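Local atomic coordinates of ulvan Lyase-PL25 (PDB entry 5UAM), a protein that cleaves ulvan, the sulfated cell-wall polysaccharide of green seaweeds, as a lyase of polysaccharide lyase family 25. Residues V34-I47 and K95-D107. Sequence-based numbering, arbitrary orientation.
Sequences VGNPLAIVQHPAGI and KFDNHGKPTMLID. With PO4 (phosphate ion), chain E.
Three oxygens grip the ammonium of Lys101: OE1 of Gln42 at 3.0 Å from NZ, the carbonyl O of Asn98 at 2.8 Å from NZ, and a water that also accepts from ND2 of Asn36. The Gln42 oxygen is met from above, 50° out of its carbonyl plane. The Lys101 chain starts with CG wedged between the backbone N and the carbonyl carbon (chi1 70°), and CD lies against Leu38 C and Ala39 N; the bend at chi3 turns CE in to 3.2 Å from Asn36 O, and the one at chi4 points NZ at Gln42 OE1 and Asn98 O. Gln42 crosses this chain at about a right angle, and its NE2 adds a weak bond to His99 O. An alanine in place of Lys101 would probably leave Gln42 OE1 and Asn98 O without their shared donor, with the Gln42 amide held through NE2 by the weak bond to His99 O.

Asn36 N donates to Asn98 OD1 (3.0 Å), again from above the carbonyl plane, and the two side-chain amides stack with planes 24° apart; Lys433 also binds the Asn36 side chain, and Gln58 that of Asn98. Val34 sets CB over one face of the Phe96 ring in a CH-pi contact, 4.0 Å from the centroid. Met104 N donates a straight bond to Pro44 O (2.8 Å), and Ile47 packs CD1 against Met104 CG and CG2 against Ile106 CD1, joining strands 46-49 and 103-106, the first strands of successive four-stranded blades.

His99, the likely proton donor, has ND1 bound to Asp97 O and NE2 to a phosphate that His119, Arg180 and Tyr222 also hold. Asn36, Asn98 and Lys101 probably bind substrate, and the loops leading into the two strands bring them together beside His99, an arrangement characteristic of a beta-propeller lyase.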
ATOM      1  N   VAL A  34      -1.841  15.897   4.874  1.00 13.42           N
ATOM      2  CA  VAL A  34      -0.587  16.508   4.446  1.00 13.96           C
ATOM      3  C   VAL A  34       0.175  15.573   3.515  1.00 14.27           C
ATOM      4  O   VAL A  34       0.034  14.349   3.563  1.00 13.92           O
ATOM      5  CB  VAL A  34       0.348  16.944   5.597  1.00 15.03           C
ATOM      6  CG1 VAL A  34      -0.402  17.809   6.582  1.00 16.13           C
ATOM      7  CG2 VAL A  34       0.982  15.760   6.288  1.00 15.77           C
ATOM      8  N   GLY A  35       1.013  16.184   2.675  1.00 14.82           N
ATOM      9  CA  GLY A  35       1.912  15.402   1.826  1.00 13.69           C
ATOM     10  C   GLY A  35       1.135  14.525   0.868  1.00 16.03           C
ATOM     11  O   GLY A  35       0.272  15.004   0.131  1.00 15.68           O
ATOM     12  N   ASN A  36       1.455  13.232   0.851  1.00 14.99           N
ATOM     13  CA  ASN A  36       0.616  12.203   0.234  1.00 14.03           C
ATOM     14  C   ASN A  36      -0.113  11.518   1.376  1.00 13.56           C
ATOM     15  O   ASN A  36       0.511  10.749   2.126  1.00 14.15           O
ATOM     16  CB  ASN A  36       1.460  11.162  -0.512  1.00 15.34           C
ATOM     17  CG  ASN A  36       2.168  11.709  -1.684  1.00 18.57           C
ATOM     18  OD1 ASN A  36       1.762  12.702  -2.288  1.00 21.17           O
ATOM     19  ND2 ASN A  36       3.268  11.061  -2.042  1.00 20.03           N
ATOM     20  N   PRO A  37      -1.405  11.767   1.597  1.00 12.39           N
ATOM     21  CA  PRO A  37      -2.023  11.248   2.819  1.00 12.35           C
ATOM     22  C   PRO A  37      -2.375   9.778   2.785  1.00 11.36           C
ATOM     23  O   PRO A  37      -2.691   9.221   3.843  1.00 11.97           O
ATOM     24  CB  PRO A  37      -3.291  12.088   2.971  1.00 14.38           C
ATOM     25  CG  PRO A  37      -3.000  13.347   2.249  1.00 13.90           C
ATOM     26  CD  PRO A  37      -2.138  12.929   1.069  1.00 12.72           C
ATOM     27  N   LEU A  38      -2.294   9.161   1.606  1.00 11.59           N
ATOM     28  CA  LEU A  38      -2.711   7.793   1.347  1.00 10.38           C
ATOM     29  C   LEU A  38      -1.809   7.223   0.271  1.00 11.40           C
ATOM     30  O   LEU A  38      -1.249   7.962  -0.543  1.00 11.41           O
ATOM     31  CB  LEU A  38      -4.122   7.767   0.760  1.00 11.79           C
ATOM     32  CG  LEU A  38      -5.252   8.361   1.589  1.00 11.06           C
ATOM     33  CD1 LEU A  38      -6.466   8.573   0.701  1.00 12.65           C
ATOM     34  CD2 LEU A  38      -5.579   7.465   2.752  1.00 12.39           C
ATOM     35  N   ALA A  39      -1.721   5.884   0.228  1.00 10.87           N
ATOM     36  CA  ALA A  39      -1.057   5.173  -0.865  1.00 11.18           C
ATOM     37  C   ALA A  39      -1.518   3.725  -0.844  1.00 12.33           C
ATOM     38  O   ALA A  39      -1.897   3.208   0.201  1.00 11.52           O
ATOM     39  CB  ALA A  39       0.464   5.205  -0.738  1.00 12.00           C
ATOM     40  N   ILE A  40      -1.402   3.054  -1.985  1.00 11.44           N
ATOM     41  CA  ILE A  40      -1.838   1.665  -2.079  1.00 11.84           C
ATOM     42  C   ILE A  40      -0.967   0.759  -1.225  1.00 11.30           C
ATOM     43  O   ILE A  40      -1.458  -0.258  -0.720  1.00 12.03           O
ATOM     44  CB  ILE A  40      -1.888   1.264  -3.563  1.00 12.24           C
ATOM     45  CG1 ILE A  40      -3.152   1.881  -4.194  1.00 14.32           C
ATOM     46  CG2 ILE A  40      -1.898  -0.250  -3.739  1.00 13.06           C
ATOM     47  CD1 ILE A  40      -3.181   1.860  -5.678  1.00 15.88           C
ATOM     48  N   VAL A  41       0.310   1.097  -1.016  1.00 10.80           N
ATOM     49  CA  VAL A  41       1.192   0.173  -0.295  1.00 11.85           C
ATOM     50  C   VAL A  41       0.877   0.113   1.203  1.00 11.76           C
ATOM     51  O   VAL A  41       1.023  -0.954   1.819  1.00 13.25           O
ATOM     52  CB  VAL A  41       2.666   0.469  -0.578  1.00 11.85           C
ATOM     53  CG1 VAL A  41       3.109   1.769   0.013  1.00 13.02           C
ATOM     54  CG2 VAL A  41       3.532  -0.704  -0.060  1.00 13.60           C
ATOM     55  N   GLN A  42       0.484   1.225   1.829  1.00 11.21           N
ATOM     56  CA  GLN A  42       0.096   1.207   3.243  1.00 12.11           C
ATOM     57  C   GLN A  42      -1.353   0.793   3.311  1.00 11.40           C
ATOM     58  O   GLN A  42      -2.256   1.623   3.180  1.00 12.73           O
ATOM     59  CB  GLN A  42       0.313   2.544   3.947  1.00 11.02           C
ATOM     60  CG  GLN A  42       1.763   2.863   4.276  1.00 12.45           C
ATOM     61  CD  GLN A  42       2.506   3.616   3.187  1.00 12.06           C
ATOM     62  OE1 GLN A  42       1.943   4.043   2.159  1.00 13.09           O
ATOM     63  NE2 GLN A  42       3.792   3.804   3.421  1.00 15.05           N
ATOM     64  N   HIS A  43      -1.582  -0.498   3.533  1.00 11.61           N
ATOM     65  CA  HIS A  43      -2.931  -1.024   3.464  1.00 11.04           C
ATOM     66  C   HIS A  43      -3.113  -2.128   4.499  1.00 12.28           C
ATOM     67  O   HIS A  43      -2.157  -2.836   4.846  1.00 12.64           O
ATOM     68  CB  HIS A  43      -3.224  -1.580   2.063  1.00 13.06           C
ATOM     69  CG  HIS A  43      -2.508  -2.854   1.775  1.00 12.99           C
ATOM     70  ND1 HIS A  43      -3.115  -4.084   1.871  1.00 15.49           N
ATOM     71  CD2 HIS A  43      -1.207  -3.097   1.498  1.00 11.47           C
ATOM     72  CE1 HIS A  43      -2.227  -5.032   1.619  1.00 12.90           C
ATOM     73  NE2 HIS A  43      -1.059  -4.459   1.405  1.00 15.35           N
ATOM     74  N   PRO A  44      -4.341  -2.317   4.989  1.00 12.50           N
ATOM     75  CA  PRO A  44      -5.507  -1.461   4.713  1.00 13.13           C
ATOM     76  C   PRO A  44      -5.372  -0.062   5.273  1.00 12.71           C
ATOM     77  O   PRO A  44      -4.851   0.131   6.381  1.00 14.08           O
ATOM     78  CB  PRO A  44      -6.648  -2.172   5.463  1.00 16.46           C
ATOM     79  CG  PRO A  44      -6.167  -3.521   5.803  1.00 17.94           C
ATOM     80  CD  PRO A  44      -4.665  -3.432   5.880  1.00 13.95           C
ATOM     81  N   ALA A  45      -5.832   0.926   4.506  1.00 11.34           N
ATOM     82  CA  ALA A  45      -6.041   2.246   5.061  1.00 11.53           C
ATOM     83  C   ALA A  45      -7.401   2.363   5.733  1.00 12.39           C
ATOM     84  O   ALA A  45      -7.579   3.208   6.616  1.00 13.60           O
ATOM     85  CB  ALA A  45      -5.903   3.319   3.967  1.00 13.26           C
ATOM     86  N   GLY A  46      -8.361   1.542   5.323  1.00 11.43           N
ATOM     87  CA  GLY A  46      -9.670   1.524   5.939  1.00 13.83           C
ATOM     88  C   GLY A  46     -10.214   0.114   5.924  1.00 11.70           C
ATOM     89  O   GLY A  46      -9.799  -0.733   5.124  1.00 12.10           O
ATOM     90  N   ILE A  47     -11.187  -0.117   6.810  1.00 12.34           N
ATOM     91  CA  ILE A  47     -11.764  -1.434   7.064  1.00 11.47           C
ATOM     92  C   ILE A  47     -13.239  -1.246   7.368  1.00 12.50           C
ATOM     93  O   ILE A  47     -13.606  -0.374   8.162  1.00 12.35           O
ATOM     94  CB  ILE A  47     -11.104  -2.128   8.271  1.00 12.25           C
ATOM     95  CG1 ILE A  47      -9.601  -2.273   8.033  1.00 12.59           C
ATOM     96  CG2 ILE A  47     -11.793  -3.456   8.553  1.00 14.91           C
ATOM     97  CD1 ILE A  47      -8.842  -2.880   9.207  1.00 13.44           C
ATOM     98  N   LYS A  95      10.222  18.289   3.115  1.00 23.37           N
ATOM     99  CA  LYS A  95       9.167  18.854   3.950  1.00 22.53           C
ATOM    100  C   LYS A  95       8.281  17.758   4.529  1.00 21.15           C
ATOM    101  O   LYS A  95       8.014  17.740   5.739  1.00 23.36           O
ATOM    102  CB  LYS A  95       8.324  19.874   3.188  1.00 26.41           C
ATOM    103  CG  LYS A  95       7.304  20.573   4.079  1.00 28.24           C
ATOM    104  CD  LYS A  95       6.494  21.634   3.331  1.00 33.26           C
ATOM    105  CE  LYS A  95       5.376  22.205   4.212  1.00 40.12           C
ATOM    106  NZ  LYS A  95       4.351  22.993   3.440  1.00 39.60           N
ATOM    107  N   PHE A  96       7.801  16.843   3.682  1.00 18.38           N
ATOM    108  CA  PHE A  96       6.980  15.722   4.131  1.00 16.00           C
ATOM    109  C   PHE A  96       7.579  14.413   3.640  1.00 16.95           C
ATOM    110  O   PHE A  96       7.941  14.282   2.466  1.00 19.82           O
ATOM    111  CB  PHE A  96       5.524  15.836   3.668  1.00 18.78           C
ATOM    112  CG  PHE A  96       4.777  16.958   4.334  1.00 16.95           C
ATOM    113  CD1 PHE A  96       4.481  16.902   5.687  1.00 19.55           C
ATOM    114  CD2 PHE A  96       4.411  18.087   3.626  1.00 22.28           C
ATOM    115  CE1 PHE A  96       3.839  17.942   6.316  1.00 19.05           C
ATOM    116  CE2 PHE A  96       3.754  19.127   4.257  1.00 21.21           C
ATOM    117  CZ  PHE A  96       3.466  19.049   5.595  1.00 19.61           C
ATOM    118  N   ASP A  97       7.682  13.451   4.550  1.00 14.27           N
ATOM    119  CA  ASP A  97       8.310  12.172   4.258  1.00 14.53           C
ATOM    120  C   ASP A  97       7.319  11.182   3.658  1.00 14.81           C
ATOM    121  O   ASP A  97       7.609  10.571   2.622  1.00 16.23           O
ATOM    122  CB  ASP A  97       8.936  11.606   5.537  1.00 15.72           C
ATOM    123  CG  ASP A  97       9.568  10.251   5.320  1.00 14.77           C
ATOM    124  OD1 ASP A  97       8.831   9.286   5.054  1.00 15.28           O
ATOM    125  OD2 ASP A  97      10.813  10.168   5.426  1.00 16.56           O
ATOM    126  N   ASN A  98       6.152  11.035   4.282  1.00 13.62           N
ATOM    127  CA  ASN A  98       4.996  10.279   3.811  1.00 11.76           C
ATOM    128  C   ASN A  98       5.102   8.782   4.018  1.00 13.02           C
ATOM    129  O   ASN A  98       4.096   8.087   3.844  1.00 13.68           O
ATOM    130  CB  ASN A  98       4.654  10.538   2.335  1.00 12.95           C
ATOM    131  CG  ASN A  98       4.443  11.982   2.029  1.00 14.52           C
ATOM    132  OD1 ASN A  98       3.707  12.674   2.737  1.00 14.37           O
ATOM    133  ND2 ASN A  98       5.108  12.467   1.001  1.00 17.95           N
ATOM    134  N   HIS A  99       6.251   8.240   4.398  1.00 13.33           N
ATOM    135  CA  HIS A  99       6.379   6.789   4.426  1.00 12.58           C
ATOM    136  C   HIS A  99       5.760   6.144   5.655  1.00 13.45           C
ATOM    137  O   HIS A  99       5.668   4.901   5.709  1.00 14.11           O
ATOM    138  CB  HIS A  99       7.837   6.387   4.347  1.00 12.77           C
ATOM    139  CG  HIS A  99       8.444   6.571   3.002  1.00 14.40           C
ATOM    140  ND1 HIS A  99       8.642   7.813   2.435  1.00 16.43           N
ATOM    141  CD2 HIS A  99       8.893   5.667   2.101  1.00 15.43           C
ATOM    142  CE1 HIS A  99       9.200   7.665   1.246  1.00 17.78           C
ATOM    143  NE2 HIS A  99       9.375   6.372   1.023  1.00 17.12           N
ATOM    144  N   GLY A 100       5.321   6.946   6.609  1.00 11.98           N
ATOM    145  CA  GLY A 100       4.718   6.454   7.821  1.00 13.09           C
ATOM    146  C   GLY A 100       3.235   6.718   7.930  1.00 12.16           C
ATOM    147  O   GLY A 100       2.677   6.631   9.025  1.00 11.51           O
ATOM    148  N   LYS A 101       2.583   7.033   6.811  1.00 11.64           N
ATOM    149  CA  LYS A 101       1.131   7.128   6.811  1.00 10.71           C
ATOM    150  C   LYS A 101       0.557   5.803   7.318  1.00 11.67           C
ATOM    151  O   LYS A 101       1.211   4.760   7.208  1.00 12.50           O
ATOM    152  CB  LYS A 101       0.617   7.483   5.413  1.00 13.23           C
ATOM    153  CG  LYS A 101       0.787   6.358   4.406  1.00 13.17           C
ATOM    154  CD  LYS A 101       0.280   6.725   3.018  1.00 12.66           C
ATOM    155  CE  LYS A 101       1.198   7.624   2.214  1.00 14.54           C
ATOM    156  NZ  LYS A 101       2.485   6.935   1.857  1.00 13.82           N
ATOM    157  N   PRO A 102      -0.639   5.812   7.907  1.00 10.36           N
ATOM    158  CA  PRO A 102      -1.071   4.677   8.730  1.00 10.89           C
ATOM    159  C   PRO A 102      -1.625   3.494   7.947  1.00 10.74           C
ATOM    160  O   PRO A 102      -2.219   3.620   6.874  1.00 11.94           O
ATOM    161  CB  PRO A 102      -2.181   5.275   9.602  1.00 11.41           C
ATOM    162  CG  PRO A 102      -2.711   6.405   8.770  1.00 11.37           C
ATOM    163  CD  PRO A 102      -1.519   6.984   8.092  1.00 11.89           C
ATOM    164  N   THR A 103      -1.474   2.332   8.586  1.00 11.19           N
ATOM    165  CA  THR A 103      -2.060   1.058   8.205  1.00 10.43           C
ATOM    166  C   THR A 103      -2.887   0.568   9.385  1.00 11.22           C
ATOM    167  O   THR A 103      -2.434   0.638  10.533  1.00 12.96           O
ATOM    168  CB  THR A 103      -0.934   0.073   7.922  1.00 12.13           C
ATOM    169  OG1 THR A 103      -0.232   0.562   6.777  1.00 12.52           O
ATOM    170  CG2 THR A 103      -1.450  -1.311   7.683  1.00 13.88           C
ATOM    171  N   MET A 104      -4.095   0.077   9.110  1.00 10.96           N
ATOM    172  CA  MET A 104      -5.070  -0.288  10.136  1.00 12.89           C
ATOM    173  C   MET A 104      -5.335  -1.791  10.187  1.00 12.66           C
ATOM    174  O   MET A 104      -5.262  -2.484   9.177  1.00 11.63           O
ATOM    175  CB  MET A 104      -6.412   0.403   9.825  1.00 15.29           C
ATOM    176  CG  MET A 104      -7.443   0.287  10.905  1.00 14.57           C
ATOM    177  SD  MET A 104      -9.037   0.945  10.287  1.00 17.04           S
ATOM    178  CE  MET A 104      -8.586   2.639   9.987  1.00 13.51           C
ATOM    179  N   LEU A 105      -5.677  -2.288  11.383  1.00 11.92           N
ATOM    180  CA  LEU A 105      -6.146  -3.652  11.583  1.00 11.57           C
ATOM    181  C   LEU A 105      -7.086  -3.682  12.785  1.00 13.09           C
ATOM    182  O   LEU A 105      -6.788  -3.070  13.816  1.00 14.56           O
ATOM    183  CB  LEU A 105      -4.950  -4.599  11.806  1.00 13.07           C
ATOM    184  CG  LEU A 105      -5.264  -6.083  11.978  1.00 13.45           C
ATOM    185  CD1 LEU A 105      -4.144  -6.917  11.396  1.00 14.33           C
ATOM    186  CD2 LEU A 105      -5.461  -6.444  13.456  1.00 16.86           C
ATOM    187  N   ILE A 106      -8.184  -4.426  12.682  1.00 11.44           N
ATOM    188  CA  ILE A 106      -9.097  -4.635  13.814  1.00 12.31           C
ATOM    189  C   ILE A 106      -8.896  -6.059  14.320  1.00 13.33           C
ATOM    190  O   ILE A 106      -9.063  -7.016  13.553  1.00 13.97           O
ATOM    191  CB  ILE A 106     -10.570  -4.395  13.441  1.00 13.25           C
ATOM    192  CG1 ILE A 106     -10.740  -2.994  12.877  1.00 15.21           C
ATOM    193  CG2 ILE A 106     -11.472  -4.653  14.669  1.00 15.78           C
ATOM    194  CD1 ILE A 106     -12.172  -2.688  12.413  1.00 19.37           C
ATOM    195  N   ASP A 107      -8.514  -6.214  15.585  1.00 12.64           N
ATOM    196  CA  ASP A 107      -8.239  -7.545  16.111  1.00 13.32           C
ATOM    197  C   ASP A 107      -9.527  -8.259  16.529  1.00 13.15           C
ATOM    198  O   ASP A 107     -10.622  -7.690  16.523  1.00 14.88           O
ATOM    199  CB  ASP A 107      -7.134  -7.514  17.177  1.00 12.88           C
ATOM    200  CG  ASP A 107      -7.566  -6.950  18.506  1.00 15.49           C
ATOM    201  OD1 ASP A 107      -8.764  -7.000  18.862  1.00 15.54           O
ATOM    202  OD2 ASP A 107      -6.664  -6.446  19.229  1.00 15.23           O
TER
HETATM  203  P   PO4 E 503      12.094   4.565  -0.304  1.00 17.21           P
HETATM  204  O1  PO4 E 503      13.274   5.218  -0.996  1.00 23.07           O
HETATM  205  O2  PO4 E 503      11.955   3.163  -0.736  1.00 16.54           O
HETATM  206  O3  PO4 E 503      10.889   5.366  -0.735  1.00 22.87           O
HETATM  207  O4  PO4 E 503      12.345   4.625   1.199  1.00 20.10           O
HETATM  208  O   HOH W   1       3.529   8.323  -0.425  1.00 15.53           O